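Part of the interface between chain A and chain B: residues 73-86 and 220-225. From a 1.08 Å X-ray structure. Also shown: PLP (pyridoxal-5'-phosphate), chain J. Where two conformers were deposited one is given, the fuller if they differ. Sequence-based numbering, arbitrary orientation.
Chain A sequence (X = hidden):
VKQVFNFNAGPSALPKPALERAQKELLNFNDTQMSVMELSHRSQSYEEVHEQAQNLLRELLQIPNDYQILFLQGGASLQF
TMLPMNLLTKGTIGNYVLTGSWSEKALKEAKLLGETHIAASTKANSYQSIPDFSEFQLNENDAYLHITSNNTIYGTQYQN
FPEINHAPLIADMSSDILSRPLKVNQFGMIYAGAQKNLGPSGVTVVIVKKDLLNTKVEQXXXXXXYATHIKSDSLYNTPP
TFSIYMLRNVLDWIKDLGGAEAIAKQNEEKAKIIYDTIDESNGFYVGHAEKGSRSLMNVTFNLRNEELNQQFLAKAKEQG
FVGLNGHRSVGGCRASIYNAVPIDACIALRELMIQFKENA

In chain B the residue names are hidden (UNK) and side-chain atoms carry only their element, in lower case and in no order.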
# COMPACT_ATOMS: atom_id res chain seq x y z
N GLN A 73 3.39 -2.48 3.62
CA GLN A 73 2.48 -2.65 2.48
C GLN A 73 2.28 -4.12 2.21
O GLN A 73 3.09 -4.97 2.64
CB GLN A 73 3.04 -1.92 1.27
CG GLN A 73 3.21 -0.42 1.45
CD GLN A 73 3.66 0.24 0.15
OE1 GLN A 73 2.93 0.20 -0.85
NE2 GLN A 73 4.85 0.85 0.16
N GLY A 74 1.21 -4.43 1.46
CA GLY A 74 1.01 -5.76 0.89
C GLY A 74 -0.15 -6.53 1.40
O GLY A 74 -0.51 -7.62 0.90
N GLY A 75 -0.81 -6.04 2.46
CA GLY A 75 -1.94 -6.70 3.09
C GLY A 75 -1.53 -7.81 4.01
O GLY A 75 -0.37 -8.25 4.07
N ALA A 76 -2.53 -8.37 4.70
CA ALA A 76 -2.26 -9.62 5.42
C ALA A 76 -1.80 -10.71 4.48
O ALA A 76 -1.01 -11.59 4.87
CB ALA A 76 -3.48 -10.05 6.23
N SER A 77 -2.27 -10.69 3.21
CA SER A 77 -1.89 -11.77 2.29
C SER A 77 -0.38 -11.82 2.08
O SER A 77 0.17 -12.92 1.94
CB SER A 77 -2.59 -11.61 0.95
OG SER A 77 -4.00 -11.72 1.10
N LEU A 78 0.32 -10.66 2.05
CA LEU A 78 1.75 -10.74 1.92
C LEU A 78 2.39 -11.32 3.15
O LEU A 78 3.44 -12.01 3.08
CB LEU A 78 2.37 -9.37 1.57
CG LEU A 78 3.85 -9.43 1.16
CD1 LEU A 78 4.11 -10.25 -0.10
CD2 LEU A 78 4.38 -8.02 1.00
N GLN A 79 1.81 -11.09 4.35
CA GLN A 79 2.33 -11.70 5.56
C GLN A 79 2.21 -13.22 5.53
O GLN A 79 3.05 -13.89 6.15
CB GLN A 79 1.59 -11.14 6.80
CG GLN A 79 1.81 -9.64 6.99
CD GLN A 79 3.31 -9.35 7.07
OE1 GLN A 79 3.97 -9.91 7.98
NE2 GLN A 79 3.82 -8.55 6.17
N PHE A 80 1.24 -13.77 4.83
CA PHE A 80 1.16 -15.22 4.71
C PHE A 80 2.43 -15.83 4.17
O PHE A 80 2.80 -16.94 4.55
CB PHE A 80 0.01 -15.65 3.80
CG PHE A 80 -1.41 -15.28 4.26
CD1 PHE A 80 -2.42 -15.30 3.34
CD2 PHE A 80 -1.69 -14.98 5.59
CE1 PHE A 80 -3.74 -15.03 3.71
CE2 PHE A 80 -3.00 -14.70 5.97
CZ PHE A 80 -4.00 -14.77 5.05
N THR A 81 3.12 -15.15 3.25
CA THR A 81 4.42 -15.64 2.73
C THR A 81 5.60 -15.04 3.49
O THR A 81 6.60 -15.74 3.75
CB THR A 81 4.52 -15.43 1.21
OG1 THR A 81 5.68 -16.18 0.76
CG2 THR A 81 4.67 -14.02 0.75
N MET A 82 5.56 -13.77 3.93
CA MET A 82 6.70 -13.18 4.61
C MET A 82 7.01 -13.90 5.90
O MET A 82 8.17 -14.09 6.24
CB MET A 82 6.43 -11.67 4.76
CG MET A 82 7.63 -10.87 5.14
SD MET A 82 7.24 -9.12 5.11
CE MET A 82 8.66 -8.36 5.86
N LEU A 83 5.99 -14.34 6.63
CA LEU A 83 6.23 -15.05 7.91
C LEU A 83 7.05 -16.31 7.71
O LEU A 83 8.15 -16.44 8.27
CB LEU A 83 4.88 -15.29 8.61
CG LEU A 83 4.92 -16.45 9.69
CD1 LEU A 83 5.70 -16.00 10.87
CD2 LEU A 83 3.52 -16.93 10.05
N PRO A 84 6.62 -17.28 6.87
CA PRO A 84 7.48 -18.48 6.69
C PRO A 84 8.79 -18.15 6.01
O PRO A 84 9.81 -18.78 6.28
CB PRO A 84 6.58 -19.42 5.89
CG PRO A 84 5.54 -18.52 5.22
CD PRO A 84 5.31 -17.48 6.25
N MET A 85 8.83 -17.15 5.12
CA MET A 85 10.14 -16.79 4.52
C MET A 85 11.18 -16.41 5.57
O MET A 85 12.35 -16.66 5.42
CB MET A 85 10.10 -15.53 3.65
CG MET A 85 9.56 -15.81 2.28
SD MET A 85 9.57 -14.29 1.33
CE MET A 85 8.90 -14.90 -0.21
N ASN A 86 10.75 -15.81 6.67
CA ASN A 86 11.64 -15.40 7.72
C ASN A 86 11.84 -16.43 8.79
O ASN A 86 12.94 -16.49 9.33
CB ASN A 86 11.17 -14.06 8.33
CG ASN A 86 11.45 -12.87 7.46
OD1 ASN A 86 12.41 -12.11 7.71
ND2 ASN A 86 10.66 -12.68 6.39
N UNK B 220 6.97 -19.68 -6.87
CA UNK B 220 6.94 -18.28 -6.41
C UNK B 220 5.70 -18.12 -5.54
O UNK B 220 4.61 -18.50 -5.94
c UNK B 220 6.96 -17.33 -7.60
c UNK B 220 6.82 -15.90 -7.14
c UNK B 220 8.31 -17.52 -8.37
N UNK B 221 5.82 -17.48 -4.38
CA UNK B 221 4.63 -17.18 -3.57
C UNK B 221 3.54 -16.49 -4.35
O UNK B 221 3.79 -15.64 -5.21
c UNK B 221 6.58 -16.75 -2.33
c UNK B 221 7.04 -17.04 -3.74
c UNK B 221 5.21 -16.26 -2.49
N UNK B 222 2.29 -16.82 -4.02
CA UNK B 222 1.12 -16.33 -4.74
C UNK B 222 1.13 -14.82 -4.93
O UNK B 222 0.93 -14.31 -6.06
c UNK B 222 -0.18 -16.78 -4.00
o UNK B 222 -0.12 -18.19 -3.84
c UNK B 222 -1.40 -16.40 -4.80
N UNK B 223 1.37 -14.08 -3.89
CA UNK B 223 1.35 -12.61 -3.96
C UNK B 223 2.47 -12.03 -4.82
O UNK B 223 2.38 -10.87 -5.25
s UNK B 223 -1.13 -10.80 -2.60
c UNK B 223 1.42 -11.99 -2.57
c UNK B 223 0.07 -11.91 -1.84
c UNK B 223 -0.40 -9.20 -2.28
N UNK B 224 3.53 -12.78 -5.02
CA UNK B 224 4.73 -12.32 -5.74
C UNK B 224 4.75 -12.80 -7.18
O UNK B 224 5.70 -12.47 -7.88
c UNK B 224 7.14 -12.71 -2.76
c UNK B 224 6.17 -12.03 -3.66
c UNK B 224 6.66 -10.60 -3.96
c UNK B 224 5.98 -12.75 -4.97
N UNK B 225 3.72 -13.48 -7.67
CA UNK B 225 3.59 -13.79 -9.09
C UNK B 225 2.80 -12.70 -9.80
O UNK B 225 1.69 -12.36 -9.41
c UNK B 225 3.49 -16.30 -8.74
n UNK B 225 2.80 -18.49 -8.20
o UNK B 225 2.12 -17.64 -10.15
c UNK B 225 2.73 -17.55 -9.12
c UNK B 225 2.80 -15.10 -9.32
N1 PLP J . -6.90 -12.54 6.98
C2 PLP J . -8.16 -12.23 7.45
C2A PLP J . -8.55 -12.83 8.75
C3 PLP J . -8.98 -11.38 6.72
O3 PLP J . -10.17 -11.07 7.18
C4 PLP J . -8.52 -10.85 5.46
C4A PLP J . -9.39 -9.89 4.72
C5 PLP J . -7.23 -11.18 5.02
C6 PLP J . -6.46 -12.04 5.79
C5A PLP J . -6.66 -10.71 3.72
O4P PLP J . -6.20 -9.32 3.88
P PLP J . -5.61 -8.52 2.58
O1P PLP J . -6.73 -8.44 1.59
O2P PLP J . -4.44 -9.33 2.06
O3P PLP J . -5.18 -7.21 3.22

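Position 220 carries three side-chain carbons, one bonded to CA and bearing the other two. Branching at the first carbon with no heteroatom means valine. Its CA-to-CB bond points away from this stretch of chain A and it touches nothing in it, so Val B220 lies outside the contact.

At 221 three carbons close a ring onto the backbone nitrogen, which only proline does. The ring faces the helix of chain A: CG of Pro B221 lies 3.3 Å from OG1 of Thr A81 and 3.6 Å from CE of Met A85. The ring carbons offer neither donor nor acceptor, so the approach to OG1 of Thr A81 is a packing contact.

Position 222 has one carbon carrying an oxygen and a second carbon, the pattern of threonine. Thr B222 points sideways and makes no contact with this stretch; its hydroxyl is hydrogen-bonded elsewhere in the structure.

At 223 the chain is unbranched: two carbons, a sulfur and a last carbon, hence methionine. With all three chi angles in m, Met B223 folds back so that its CE reaches O of Gly A74 at 3.6 Å. Its CG lies 3.9 Å from CB of Ser A77, and its CB lies 4.0 Å from CD1 of Leu A78. It gives up 83 Å² to this stretch of chain A, the largest share of any residue here.

Position 224 holds four carbons forked at the second, which is leucine. CD1 of Leu B224 packs 3.8 Å from CE of Met A85, while its CG lies 4.5 Å from CD1 of Leu A78. Its backbone N donates to O of Pro B221 at 2.9 Å, holding the short 3-10 turn together.

At 225 three carbons run in line, the third bearing an oxygen and a nitrogen: glutamine. Out of reach of this stretch, Gln B225 instead ties back to its own segment, NE2 to O of Val B220 at 2.9 Å, and stands at the N-cap position before a helix.

The contact works by shape, with no hydrogen bond across it. A tight turn presents proline, methionine and leucine together, and the helix meets them with Ser A77, Leu A78, Thr A81 and Met A85. Ser A77 spends its polar atoms on the cofactor: its CB turns to Met B223 while its N and OG bind O2P of PLP, at 2.8 and 2.6 Å. The rule to read is economy, since one short stretch of chain A binds the cofactor phosphate and packs against a partner chain.

Chain B (220-225) VPTMLQ
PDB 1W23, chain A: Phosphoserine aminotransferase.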